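Local coordinates for protein transport protein SEC7 (Saccharomyces cerevisiae, PDB 4OIY), which activates the small GTPase ARF1 at the trans-Golgi network as its guanine nucleotide-exchange factor, through the Sec7 domain present here, at residues Ile108-Val120 and Ala130-Met142. Numbering follows the deposited sequence.
Sequences IDRFMLKFAERFV and ADTAYVLSYSLIM
Ile108 passes its CG2 methyl obliquely by Tyr138, 3.7 Å from CE1, a branched apolar side chain suiting an aromatic neighbour. Next to it, Asp109 OD1 accepts a weak hydrogen bond from Tyr138 OH (2.5 Å), the carboxylate standing 78° from the ring plane. A phenylalanine in place of Tyr138 would probably leave Asp109 OD1 without the hydroxyl of this ring. Met112, whose unbranched chain can fold back, is a knob among Tyr134, Ser137, Tyr138 and Ile141; its CG lies 3.8 Å from Tyr138 CZ, and its CE meets Ile141 CD1 tip to tip. Tyr134 is the answering knob, among Asp109, Met112, Leu113 and Ala116: with CG anti to the backbone N (chi1 175°), its ring turns an edge to the backbone at Met112 and Leu113, while Tyr138 CE2 lies over one face, toward its margin. In one of two conformers, Ser137 OG, bonded to Ala133 O (2.8 Å), reaches the edge of Phe115. Small Ala116 suits the close passage, its CA 5.0 Å from Tyr134 CA; its CB meets Ala133 CB at 3.9 Å, and Val120 closes the row on Ala130. The axes of 108-120 and 130-142 approach to 8.1 Å, their N-to-C directions 128° apart. They belong to consecutive helices 105-122 and 130-148 of the all-helical Sec7 domain; helix 88-96 packs on Met112, Phe115 and Ile141, and helix 158-164 meets Leu140.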
# COMPACT_ATOMS: atom_id res chain seq x y z
N ILE A 108 -4.32 -0.77 -9.23
CA ILE A 108 -4.59 -1.32 -7.91
C ILE A 108 -4.17 -2.78 -7.87
O ILE A 108 -3.49 -3.20 -6.93
CB ILE A 108 -6.08 -1.17 -7.53
CG1 ILE A 108 -6.44 0.31 -7.38
CG2 ILE A 108 -6.39 -1.92 -6.24
CD1 ILE A 108 -7.92 0.57 -7.32
N ASP A 109 -4.54 -3.54 -8.89
CA ASP A 109 -4.23 -4.96 -8.93
C ASP A 109 -2.72 -5.23 -8.84
O ASP A 109 -2.30 -6.19 -8.21
CB ASP A 109 -4.82 -5.62 -10.19
CG ASP A 109 -6.36 -5.67 -10.20
OD1 ASP A 109 -7.02 -5.46 -9.16
OD2 ASP A 109 -6.92 -5.90 -11.30
N ARG A 110 -1.92 -4.38 -9.48
CA ARG A 110 -0.46 -4.50 -9.40
C ARG A 110 0.03 -4.35 -7.95
O ARG A 110 0.83 -5.17 -7.48
CB ARG A 110 0.23 -3.47 -10.30
CG ARG A 110 0.03 -3.70 -11.79
CD ARG A 110 1.13 -3.01 -12.60
NE ARG A 110 1.02 -1.56 -12.67
CZ ARG A 110 0.24 -0.91 -13.54
NH1 ARG A 110 0.21 0.41 -13.53
NH2 ARG A 110 -0.52 -1.57 -14.41
N PHE A 111 -0.45 -3.32 -7.26
CA PHE A 111 -0.10 -3.12 -5.84
C PHE A 111 -0.51 -4.32 -5.00
O PHE A 111 0.28 -4.82 -4.18
CB PHE A 111 -0.79 -1.89 -5.27
CG PHE A 111 -0.20 -0.58 -5.71
CD1 PHE A 111 0.88 -0.03 -5.04
CD2 PHE A 111 -0.75 0.11 -6.78
CE1 PHE A 111 1.40 1.19 -5.43
CE2 PHE A 111 -0.23 1.33 -7.17
CZ PHE A 111 0.85 1.86 -6.50
N MET A 112 -1.75 -4.77 -5.16
CA MET A 112 -2.30 -5.76 -4.26
C MET A 112 -1.72 -7.14 -4.52
O MET A 112 -1.57 -7.92 -3.58
CB MET A 112 -3.83 -5.74 -4.30
CG MET A 112 -4.41 -4.36 -3.97
SD MET A 112 -3.66 -3.52 -2.55
CE MET A 112 -4.08 -4.74 -1.34
N LEU A 113 -1.37 -7.43 -5.77
CA LEU A 113 -0.70 -8.71 -6.06
C LEU A 113 0.70 -8.74 -5.45
O LEU A 113 1.09 -9.76 -4.87
CB LEU A 113 -0.64 -9.02 -7.56
CG LEU A 113 0.04 -10.34 -7.91
CD1 LEU A 113 -0.64 -11.54 -7.25
CD2 LEU A 113 0.09 -10.49 -9.43
N LYS A 114 1.44 -7.65 -5.56
CA LYS A 114 2.78 -7.59 -4.98
C LYS A 114 2.70 -7.63 -3.45
O LYS A 114 3.51 -8.31 -2.81
CB LYS A 114 3.52 -6.34 -5.43
CG LYS A 114 4.93 -6.22 -4.88
CD LYS A 114 5.87 -7.32 -5.35
CE LYS A 114 7.25 -7.12 -4.73
NZ LYS A 114 8.19 -8.24 -4.97
N PHE A 115 1.75 -6.91 -2.87
CA PHE A 115 1.50 -7.01 -1.43
C PHE A 115 1.26 -8.46 -1.02
O PHE A 115 1.88 -8.95 -0.07
CB PHE A 115 0.31 -6.15 -1.02
CG PHE A 115 -0.19 -6.44 0.36
CD1 PHE A 115 0.46 -5.88 1.46
CD2 PHE A 115 -1.25 -7.29 0.57
CE1 PHE A 115 0.04 -6.17 2.73
CE2 PHE A 115 -1.68 -7.59 1.86
CZ PHE A 115 -1.02 -7.02 2.94
N ALA A 116 0.37 -9.14 -1.73
CA ALA A 116 0.01 -10.52 -1.40
C ALA A 116 1.23 -11.42 -1.48
O ALA A 116 1.45 -12.26 -0.61
CB ALA A 116 -1.09 -11.03 -2.33
N GLU A 117 2.03 -11.25 -2.52
CA GLU A 117 3.23 -12.06 -2.69
C GLU A 117 4.22 -11.85 -1.55
O GLU A 117 4.77 -12.82 -1.02
CB GLU A 117 3.87 -11.79 -4.05
CG GLU A 117 3.07 -12.38 -5.19
CD GLU A 117 3.47 -11.86 -6.56
OE1 GLU A 117 4.31 -10.94 -6.63
OE2 GLU A 117 2.91 -12.35 -7.57
N ARG A 118 4.42 -10.60 -1.15
CA ARG A 118 5.33 -10.27 -0.06
C ARG A 118 4.78 -10.83 1.24
O ARG A 118 5.52 -11.42 2.03
CB ARG A 118 5.50 -8.75 0.04
CG ARG A 118 6.39 -8.24 1.18
CD ARG A 118 7.84 -8.52 0.90
NE ARG A 118 8.73 -7.95 1.91
CZ ARG A 118 10.03 -8.23 2.01
NH1 ARG A 118 10.61 -9.06 1.16
NH2 ARG A 118 10.75 -7.67 2.97
N PHE A 119 3.49 -10.66 1.47
CA PHE A 119 2.90 -11.16 2.71
C PHE A 119 3.08 -12.67 2.85
O PHE A 119 3.47 -13.16 3.91
CB PHE A 119 1.41 -10.81 2.83
CG PHE A 119 0.82 -11.28 4.13
CD1 PHE A 119 0.94 -10.51 5.28
CD2 PHE A 119 0.23 -12.52 4.22
CE1 PHE A 119 0.45 -10.96 6.48
CE2 PHE A 119 -0.27 -12.98 5.43
CZ PHE A 119 -0.17 -12.19 6.56
N VAL A 120 2.81 -13.41 1.78
CA VAL A 120 2.94 -14.87 1.89
C VAL A 120 4.40 -15.30 1.98
O VAL A 120 4.70 -16.29 2.65
CB VAL A 120 2.18 -15.64 0.78
CG1 VAL A 120 0.69 -15.33 0.85
CG2 VAL A 120 2.76 -15.38 -0.60
N ALA A 130 -0.68 -17.22 -2.72
CA ALA A 130 -0.79 -15.77 -2.73
C ALA A 130 -2.17 -15.28 -3.20
O ALA A 130 -2.63 -14.23 -2.76
CB ALA A 130 0.31 -15.16 -3.60
N ASP A 131 -2.83 -16.04 -4.07
CA ASP A 131 -4.13 -15.63 -4.60
C ASP A 131 -5.14 -15.48 -3.46
O ASP A 131 -6.02 -14.63 -3.52
CB ASP A 131 -4.65 -16.66 -5.63
CG ASP A 131 -5.71 -16.11 -6.55
OD1 ASP A 131 -5.72 -14.89 -6.81
OD2 ASP A 131 -6.54 -16.90 -7.06
N THR A 132 -5.00 -16.29 -2.42
CA THR A 132 -5.88 -16.18 -1.25
C THR A 132 -5.67 -14.85 -0.54
O THR A 132 -6.64 -14.16 -0.23
CB THR A 132 -5.60 -17.32 -0.26
OG1 THR A 132 -5.77 -18.58 -0.93
CG2 THR A 132 -6.53 -17.25 0.93
N ALA A 133 -4.42 -14.48 -0.31
CA ALA A 133 -4.11 -13.19 0.31
C ALA A 133 -4.54 -12.02 -0.58
O ALA A 133 -5.03 -11.01 -0.09
CB ALA A 133 -2.63 -13.10 0.65
N TYR A 134 -4.36 -12.18 -1.88
CA TYR A 134 -4.75 -11.18 -2.87
C TYR A 134 -6.25 -10.88 -2.79
O TYR A 134 -6.64 -9.74 -2.58
CB TYR A 134 -4.38 -11.68 -4.27
CG TYR A 134 -4.82 -10.82 -5.45
CD1 TYR A 134 -4.20 -9.61 -5.73
CD2 TYR A 134 -5.81 -11.26 -6.32
CE1 TYR A 134 -4.58 -8.85 -6.83
CE2 TYR A 134 -6.19 -10.51 -7.41
CZ TYR A 134 -5.58 -9.30 -7.67
OH TYR A 134 -5.96 -8.56 -8.77
N VAL A 135 -7.09 -11.90 -2.93
CA VAL A 135 -8.53 -11.65 -2.92
C VAL A 135 -9.04 -11.21 -1.55
O VAL A 135 -9.94 -10.38 -1.45
CB VAL A 135 -9.37 -12.84 -3.43
CG1 VAL A 135 -8.98 -13.19 -4.86
CG2 VAL A 135 -9.27 -14.05 -2.51
N LEU A 136 -8.44 -11.76 -0.49
CA LEU A 136 -8.84 -11.38 0.86
C LEU A 136 -8.56 -9.90 1.11
O LEU A 136 -9.33 -9.24 1.78
CB LEU A 136 -8.11 -12.25 1.89
CG LEU A 136 -8.44 -12.00 3.36
CD1 LEU A 136 -9.93 -12.09 3.61
CD2 LEU A 136 -7.70 -13.00 4.23
N SER A 137 -7.47 -9.39 0.54
CA SER A 137 -7.11 -7.99 0.71
C SER A 137 -8.19 -7.05 0.17
O SER A 137 -8.50 -6.05 0.78
CB SER A 137 -5.76 -7.69 0.06
OG SER A 137 -4.74 -8.39 0.73
N TYR A 138 -8.78 -7.39 -0.98
CA TYR A 138 -9.89 -6.57 -1.51
C TYR A 138 -11.12 -6.62 -0.61
O TYR A 138 -11.78 -5.61 -0.40
CB TYR A 138 -10.29 -7.00 -2.92
CG TYR A 138 -9.27 -6.59 -3.94
CD1 TYR A 138 -9.32 -5.34 -4.55
CD2 TYR A 138 -8.23 -7.44 -4.28
CE1 TYR A 138 -8.37 -4.96 -5.47
CE2 TYR A 138 -7.29 -7.07 -5.21
CZ TYR A 138 -7.36 -5.83 -5.80
OH TYR A 138 -6.41 -5.46 -6.71
N SER A 139 -11.40 -7.80 -0.07
CA SER A 139 -12.54 -7.94 0.83
C SER A 139 -12.33 -7.12 2.10
O SER A 139 -13.28 -6.54 2.63
CB SER A 139 -12.77 -9.41 1.16
OG SER A 139 -13.89 -9.57 1.99
N LEU A 140 -11.09 -7.07 2.57
CA LEU A 140 -10.75 -6.30 3.76
C LEU A 140 -10.84 -4.81 3.49
O LEU A 140 -11.30 -4.06 4.35
CB LEU A 140 -9.36 -6.67 4.28
CG LEU A 140 -9.25 -8.08 4.88
CD1 LEU A 140 -7.80 -8.49 5.05
CD2 LEU A 140 -10.01 -8.15 6.20
N ILE A 141 -10.41 -4.37 2.31
CA ILE A 141 -10.53 -2.95 1.94
C ILE A 141 -12.00 -2.55 1.88
O ILE A 141 -12.39 -1.48 2.38
CB ILE A 141 -9.83 -2.66 0.60
CG1 ILE A 141 -8.31 -2.73 0.76
CG2 ILE A 141 -10.24 -1.28 0.07
CD1 ILE A 141 -7.56 -2.81 -0.54
N MET A 142 -12.83 -3.41 1.30
CA MET A 142 -14.27 -3.12 1.20
C MET A 142 -14.93 -3.09 2.57
O MET A 142 -15.77 -2.24 2.84
CB MET A 142 -14.97 -4.15 0.33
CG MET A 142 -16.46 -3.90 0.21
SD MET A 142 -17.26 -4.92 -1.02
CE MET A 142 -17.04 -6.58 -0.44